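Local coordinates for surface glycoprotein (Trypanosoma brucei, PDB 5KLH) that is an insect-stage surface antigen whose bilobed ectodomain, the part present here, is a putative sensor on the trypanosome membrane, at residues S173-F183 / Y203-R214. Sequence-based numbering, arbitrary orientation.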
# COMPACT_ATOMS: atom_id res chain seq x y z
N SER A 173 -7.53 -0.72 -11.89
CA SER A 173 -6.83 0.55 -11.94
C SER A 173 -5.44 0.39 -12.54
O SER A 173 -4.72 -0.59 -12.27
CB SER A 173 -6.73 1.17 -10.54
OG SER A 173 -6.04 2.41 -10.58
N THR A 174 -5.09 1.37 -13.36
CA THR A 174 -3.75 1.54 -13.90
C THR A 174 -2.84 2.21 -12.88
O THR A 174 -1.69 1.80 -12.68
CB THR A 174 -3.79 2.41 -15.18
OG1 THR A 174 -4.59 1.76 -16.16
CG2 THR A 174 -2.39 2.61 -15.71
N GLN A 175 -3.35 3.23 -12.21
CA GLN A 175 -2.51 4.06 -11.36
C GLN A 175 -2.34 3.47 -9.96
O GLN A 175 -1.27 3.56 -9.36
CB GLN A 175 -3.10 5.47 -11.26
CG GLN A 175 -2.14 6.47 -10.66
CD GLN A 175 -0.83 6.52 -11.43
OE1 GLN A 175 -0.82 6.88 -12.60
NE2 GLN A 175 0.27 6.12 -10.79
N TYR A 176 -3.39 2.84 -9.45
CA TYR A 176 -3.30 2.31 -8.09
C TYR A 176 -3.19 0.80 -8.08
O TYR A 176 -4.15 0.11 -8.45
CB TYR A 176 -4.53 2.75 -7.28
CG TYR A 176 -4.64 4.24 -7.06
CD1 TYR A 176 -5.31 5.05 -7.98
CD2 TYR A 176 -4.06 4.84 -5.96
CE1 TYR A 176 -5.39 6.41 -7.78
CE2 TYR A 176 -4.14 6.20 -5.76
CZ TYR A 176 -4.81 6.98 -6.67
OH TYR A 176 -4.89 8.33 -6.48
N GLN A 177 -2.04 0.28 -7.66
CA GLN A 177 -1.84 -1.16 -7.58
C GLN A 177 -2.17 -1.63 -6.17
O GLN A 177 -2.17 -2.82 -5.89
CB GLN A 177 -0.40 -1.54 -7.96
CG GLN A 177 -0.09 -1.46 -9.47
CD GLN A 177 0.77 -0.27 -9.84
OE1 GLN A 177 0.94 0.65 -9.04
NE2 GLN A 177 1.33 -0.28 -11.04
N SER A 178 -2.41 -0.67 -5.28
CA SER A 178 -2.95 -0.94 -3.95
C SER A 178 -3.77 0.26 -3.51
O SER A 178 -3.56 1.37 -4.01
CB SER A 178 -1.82 -1.22 -2.94
OG SER A 178 -2.35 -1.34 -1.62
N ALA A 179 -4.70 0.03 -2.58
CA ALA A 179 -5.43 1.14 -1.97
C ALA A 179 -4.61 1.81 -0.89
O ALA A 179 -4.93 2.93 -0.49
CB ALA A 179 -6.76 0.67 -1.39
N LEU A 180 -3.57 1.13 -0.40
CA LEU A 180 -2.72 1.71 0.65
C LEU A 180 -1.56 2.53 0.08
O LEU A 180 -0.91 2.12 -0.86
CB LEU A 180 -2.13 0.61 1.54
CG LEU A 180 -2.99 -0.18 2.51
CD1 LEU A 180 -2.07 -1.10 3.28
CD2 LEU A 180 -3.68 0.78 3.47
N TYR A 181 -1.30 3.70 0.67
CA TYR A 181 -0.11 4.47 0.35
C TYR A 181 1.12 3.58 0.54
O TYR A 181 1.18 2.86 1.54
CB TYR A 181 -0.03 5.68 1.28
CG TYR A 181 1.01 6.71 0.94
CD1 TYR A 181 0.73 7.74 0.07
CD2 TYR A 181 2.26 6.68 1.54
CE1 TYR A 181 1.66 8.71 -0.22
CE2 TYR A 181 3.20 7.65 1.26
CZ TYR A 181 2.90 8.65 0.37
OH TYR A 181 3.82 9.63 0.08
N SER A 182 2.10 3.60 -0.37
CA SER A 182 2.16 4.52 -1.52
C SER A 182 1.64 3.94 -2.84
O SER A 182 2.09 4.35 -3.91
CB SER A 182 3.60 4.99 -1.71
OG SER A 182 4.50 3.89 -1.60
N PHE A 183 0.70 3.00 -2.75
CA PHE A 183 -0.10 2.53 -3.89
C PHE A 183 0.62 1.63 -4.89
O PHE A 183 0.08 1.35 -5.95
CB PHE A 183 -0.70 3.73 -4.64
CG PHE A 183 -1.35 4.74 -3.73
CD1 PHE A 183 -2.39 4.35 -2.90
CD2 PHE A 183 -0.90 6.04 -3.67
CE1 PHE A 183 -2.99 5.26 -2.05
CE2 PHE A 183 -1.49 6.96 -2.82
CZ PHE A 183 -2.53 6.56 -2.00
N TYR A 203 -11.44 -1.82 -3.72
CA TYR A 203 -11.94 -0.44 -3.67
C TYR A 203 -12.13 0.13 -5.05
O TYR A 203 -11.52 -0.34 -6.03
CB TYR A 203 -10.95 0.47 -2.92
CG TYR A 203 -10.90 0.19 -1.44
CD1 TYR A 203 -10.11 -0.83 -0.95
CD2 TYR A 203 -11.64 0.94 -0.54
CE1 TYR A 203 -10.07 -1.11 0.42
CE2 TYR A 203 -11.61 0.68 0.82
CZ TYR A 203 -10.82 -0.35 1.29
OH TYR A 203 -10.77 -0.62 2.65
N SER A 204 -12.93 1.19 -5.14
CA SER A 204 -12.94 2.00 -6.35
C SER A 204 -11.91 3.13 -6.17
O SER A 204 -11.62 3.54 -5.05
CB SER A 204 -14.33 2.57 -6.65
OG SER A 204 -14.73 3.53 -5.69
N GLU A 205 -11.34 3.59 -7.29
CA GLU A 205 -10.34 4.64 -7.28
C GLU A 205 -10.75 5.88 -6.51
O GLU A 205 -9.92 6.51 -5.87
CB GLU A 205 -9.97 5.07 -8.71
CG GLU A 205 -9.00 4.19 -9.42
CD GLU A 205 -8.49 4.81 -10.70
OE1 GLU A 205 -9.21 5.64 -11.32
OE2 GLU A 205 -7.38 4.44 -11.12
N GLY A 206 -12.02 6.27 -6.63
CA GLY A 206 -12.45 7.49 -5.97
C GLY A 206 -12.86 7.33 -4.51
O GLY A 206 -13.40 8.27 -3.91
N ASP A 207 -12.59 6.16 -3.92
CA ASP A 207 -12.98 5.96 -2.52
C ASP A 207 -12.26 6.91 -1.58
O ASP A 207 -11.08 7.18 -1.75
CB ASP A 207 -12.71 4.53 -2.07
CG ASP A 207 -13.48 4.18 -0.83
OD1 ASP A 207 -14.62 3.70 -0.99
OD2 ASP A 207 -12.94 4.36 0.30
N PRO A 208 -12.97 7.42 -0.56
CA PRO A 208 -12.30 8.31 0.39
C PRO A 208 -11.15 7.63 1.15
O PRO A 208 -10.25 8.31 1.63
CB PRO A 208 -13.43 8.71 1.34
CG PRO A 208 -14.65 8.69 0.46
CD PRO A 208 -14.44 7.45 -0.39
N PHE A 209 -11.19 6.31 1.27
CA PHE A 209 -10.08 5.60 1.90
C PHE A 209 -8.78 5.86 1.11
O PHE A 209 -7.73 6.13 1.70
CB PHE A 209 -10.37 4.09 1.97
CG PHE A 209 -9.27 3.27 2.60
CD1 PHE A 209 -8.26 2.74 1.82
CD2 PHE A 209 -9.27 3.00 3.96
CE1 PHE A 209 -7.25 1.98 2.38
CE2 PHE A 209 -8.27 2.23 4.52
CZ PHE A 209 -7.25 1.72 3.73
N ILE A 210 -8.87 5.78 -0.21
CA ILE A 210 -7.69 5.99 -1.05
C ILE A 210 -7.31 7.48 -1.04
O ILE A 210 -6.14 7.82 -0.89
CB ILE A 210 -7.94 5.49 -2.48
CG1 ILE A 210 -7.98 3.96 -2.48
CG2 ILE A 210 -6.88 6.04 -3.43
CD1 ILE A 210 -8.40 3.35 -3.81
N ALA A 211 -8.31 8.36 -1.15
CA ALA A 211 -8.05 9.80 -1.06
C ALA A 211 -7.36 10.19 0.25
O ALA A 211 -6.42 11.00 0.24
CB ALA A 211 -9.34 10.58 -1.23
N LEU A 212 -7.82 9.63 1.37
CA LEU A 212 -7.19 9.91 2.66
C LEU A 212 -5.76 9.39 2.69
O LEU A 212 -4.86 10.10 3.16
CB LEU A 212 -8.02 9.29 3.79
CG LEU A 212 -7.64 9.67 5.21
CD1 LEU A 212 -7.80 11.18 5.41
CD2 LEU A 212 -8.50 8.90 6.21
N GLU A 213 -5.54 8.18 2.18
CA GLU A 213 -4.20 7.60 2.12
C GLU A 213 -3.28 8.53 1.35
O GLU A 213 -2.14 8.77 1.76
CB GLU A 213 -4.22 6.22 1.44
CG GLU A 213 -4.74 5.10 2.31
CD GLU A 213 -3.78 4.73 3.44
OE1 GLU A 213 -2.61 4.42 3.17
OE2 GLU A 213 -4.21 4.75 4.62
N ARG A 214 -3.78 9.04 0.24
CA ARG A 214 -2.99 9.90 -0.62
C ARG A 214 -2.68 11.23 0.04
O ARG A 214 -1.51 11.63 0.14
CB ARG A 214 -3.70 10.17 -1.95
CG ARG A 214 -2.88 11.04 -2.89
CD ARG A 214 -3.64 11.34 -4.17
NE ARG A 214 -4.87 12.07 -3.89
CZ ARG A 214 -6.09 11.61 -4.15
NH1 ARG A 214 -7.14 12.36 -3.84
NH2 ARG A 214 -6.26 10.42 -4.72
O HOH W 1 -6.14 4.07 -13.23
O HOH W 2 -0.01 3.26 4.07
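Y176, A179 and F183 pack on I210, in the first turn of helix 208-215, whose side chain, like that of E213, points at the loop; the irregular loop 173-183 thus lies over a strand, turn and helix in the bilobed ectodomain, beside its mixed sheet. That unit runs from the end of strand 197-204 through a type I turn to D207, the helix N-cap, whose OD2 accepts from F209 N and is also bonded by S55. I210 CG2 makes an off-centre CH-pi contact with the Y176 ring, 4.1 Å from its centroid and 30° off the normal, while A179 CB sits 3.7 Å from I210 CG1 and also meets the Y203 ring. The F183 ring is sandwiched within its own loop, Y176 CE2 over one face and Y181 CA over the other; its edge is turned to the helix, CZ lying 3.6 Å from R214 N. R214 is extended to CG and CD, then bends at chi3, bringing NH2 to Y176 OH in a distinctly bent 3.1 Å hydrogen bond close to the guanidinium plane, while NH1 is hydrogen-bonded to N13 OD1. E205, extended beyond CG, reaches across to the loop, its OE2 at the Y176 ring edge with carboxylate and ring planes 79° apart. The same oxygen accepts a very short bond from S173 OG (2.5 Å). S173 OG also accepts from Y176 N, three residues on, which makes an ST motif. A179 O is buried without a polar partner, its nearest neighbour across the contact being E213 CG. Bent at chi2 (-71°), E213 offers the anti lone pair of OE1 to Y181 N at 2.9 Å.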